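PDB 5C5D: phosphoribosylaminoimidazole carboxylase from Treponema denticola, which catalyses the reversible carboxylation of 5-aminoimidazole ribonucleotide (AIR) with CO2 to 4-carboxy-5-aminoimidazole ribonucleotide (CAIR) in purine biosynthesis. Local coordinates for residues L4-M9 with R58-I63. The protein carries 1 engineered substitution. Sequence-based numbering, arbitrary orientation.
Sequences LVIILM and RPKLYI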
# COMPACT_ATOMS: atom_id res chain seq x y z
N LEU D 4 -3.30 -14.47 36.33
CA LEU D 4 -2.82 -15.49 35.42
C LEU D 4 -2.95 -14.97 33.99
O LEU D 4 -3.98 -14.43 33.62
CB LEU D 4 -3.63 -16.79 35.56
CG LEU D 4 -3.24 -17.89 34.60
CD1 LEU D 4 -1.81 -18.31 34.89
CD2 LEU D 4 -4.19 -19.07 34.71
N VAL D 5 -1.91 -15.15 33.18
CA VAL D 5 -1.99 -14.81 31.78
C VAL D 5 -1.81 -16.09 30.99
O VAL D 5 -0.82 -16.78 31.15
CB VAL D 5 -0.90 -13.82 31.35
CG1 VAL D 5 -0.94 -13.59 29.84
CG2 VAL D 5 -1.06 -12.49 32.07
N ILE D 6 -2.78 -16.39 30.14
CA ILE D 6 -2.72 -17.56 29.29
C ILE D 6 -2.22 -17.08 27.95
O ILE D 6 -2.89 -16.28 27.29
CB ILE D 6 -4.08 -18.25 29.14
CG1 ILE D 6 -4.62 -18.72 30.50
CG2 ILE D 6 -3.96 -19.39 28.14
CD1 ILE D 6 -5.41 -17.67 31.29
N ILE D 7 -1.07 -17.59 27.54
CA ILE D 7 -0.50 -17.27 26.24
C ILE D 7 -0.83 -18.40 25.31
O ILE D 7 -0.32 -19.51 25.49
CB ILE D 7 1.02 -17.08 26.32
CG1 ILE D 7 1.35 -16.02 27.35
CG2 ILE D 7 1.58 -16.69 24.94
CD1 ILE D 7 2.84 -15.90 27.65
N LEU D 8 -1.73 -18.16 24.36
CA LEU D 8 -2.20 -19.21 23.46
C LEU D 8 -1.81 -18.91 22.03
O LEU D 8 -2.15 -17.85 21.49
CB LEU D 8 -3.73 -19.35 23.56
CG LEU D 8 -4.34 -20.31 22.55
CD1 LEU D 8 -3.82 -21.73 22.70
CD2 LEU D 8 -5.86 -20.27 22.68
N MET D 9 -1.07 -19.84 21.42
CA MET D 9 -0.58 -19.62 20.07
C MET D 9 -1.15 -20.67 19.11
O MET D 9 -1.43 -21.80 19.51
CB MET D 9 0.95 -19.69 20.07
CG MET D 9 1.46 -21.08 20.20
SD MET D 9 3.26 -21.11 20.51
CE MET D 9 3.27 -20.85 22.27
N ARG D 58 -9.73 -16.51 39.42
CA ARG D 58 -8.62 -15.60 39.55
C ARG D 58 -8.66 -14.66 38.36
O ARG D 58 -9.21 -15.01 37.33
CB ARG D 58 -7.30 -16.37 39.59
CG ARG D 58 -7.00 -17.14 38.34
CD ARG D 58 -5.92 -18.21 38.62
NE ARG D 58 -4.61 -17.62 38.84
CZ ARG D 58 -3.46 -18.29 38.91
NH1 ARG D 58 -3.43 -19.61 38.78
NH2 ARG D 58 -2.32 -17.62 39.08
N PRO D 59 -8.09 -13.46 38.51
CA PRO D 59 -8.06 -12.53 37.39
C PRO D 59 -7.22 -13.07 36.27
O PRO D 59 -6.10 -13.47 36.54
CB PRO D 59 -7.41 -11.27 37.97
CG PRO D 59 -7.31 -11.50 39.43
CD PRO D 59 -7.41 -12.93 39.70
N LYS D 60 -7.75 -13.10 35.05
CA LYS D 60 -6.97 -13.64 33.95
C LYS D 60 -7.07 -12.83 32.71
O LYS D 60 -8.06 -12.14 32.47
CB LYS D 60 -7.38 -15.08 33.67
CG LYS D 60 -8.77 -15.33 33.28
CD LYS D 60 -9.10 -16.81 33.64
CE LYS D 60 -10.50 -16.98 34.07
NZ LYS D 60 -10.80 -16.25 35.28
N LEU D 61 -6.01 -12.93 31.91
CA LEU D 61 -5.96 -12.38 30.57
C LEU D 61 -5.50 -13.48 29.63
O LEU D 61 -4.75 -14.35 30.03
CB LEU D 61 -5.03 -11.18 30.48
CG LEU D 61 -5.49 -9.93 31.21
CD1 LEU D 61 -4.37 -8.92 31.18
CD2 LEU D 61 -6.76 -9.34 30.61
N TYR D 62 -5.96 -13.41 28.38
CA TYR D 62 -5.44 -14.27 27.33
C TYR D 62 -4.67 -13.41 26.35
O TYR D 62 -5.17 -12.37 25.95
CB TYR D 62 -6.59 -14.99 26.63
CG TYR D 62 -7.39 -15.87 27.56
CD1 TYR D 62 -8.37 -15.33 28.38
CD2 TYR D 62 -7.19 -17.24 27.61
CE1 TYR D 62 -9.10 -16.14 29.24
CE2 TYR D 62 -7.91 -18.05 28.43
CZ TYR D 62 -8.88 -17.50 29.25
OH TYR D 62 -9.63 -18.28 30.12
N ILE D 63 -3.47 -13.85 25.99
CA ILE D 63 -2.70 -13.20 24.92
C ILE D 63 -2.65 -14.21 23.79
O ILE D 63 -2.12 -15.31 23.95
CB ILE D 63 -1.31 -12.77 25.37
CG1 ILE D 63 -1.39 -11.77 26.52
CG2 ILE D 63 -0.52 -12.18 24.20
CD1 ILE D 63 0.00 -11.38 27.09
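Leu4 to Ile7 run parallel to Lys60 to Ile63, the strand axes 4.6 Å apart and 19° from parallel. Five backbone hydrogen bonds cross, the donor alternating between strands: Leu4 N to Pro59 O, Leu61 N to Leu4 O, Ile6 N to Leu61 O at 2.8 Å, Ile63 N to Ile6 O and Leu8 N to Ile63 O. Carbonyl oxygens also take CA-H...O contacts, as from Lys60 CA to Leu4 O (3.1 Å).

On one face the side chains of Ile6 and Tyr62 run alongside each other in the same direction. Ile6 CB meets the ring at Tyr62 CD2 (3.6 Å). With Ile6 CG1 anti to the carbonyl carbon (chi1 -61°) and chi2 at 86°, CD1 sits over the ring face toward its rim, a CH-pi contact 4.1 Å from the Tyr62 centroid. Tyr53 and Leu50 of helix 43-54 pack here, and Tyr62 OH hydrogen-bonds Glu54. At the strand start, Leu4 CB lies over one face of the Arg58 guanidinium, 3.5 Å from Arg58 NE; a salt bridge to Glu31 and hydrogen bonds to Arg2 O and Pro3 O hold that group. On the other face Val5 CG1 touches Ile63 CD1 (3.7 Å), where helix 15-27 packs Leu25 against Val5 and Ile21 against Ile63.

Strands 31-36 and 84-86 flank the pair, interior strands of the 2-1-3-4-5 parallel sheet in the flavodoxin-like three-layer alpha/beta/alpha fold of AIR carboxylases.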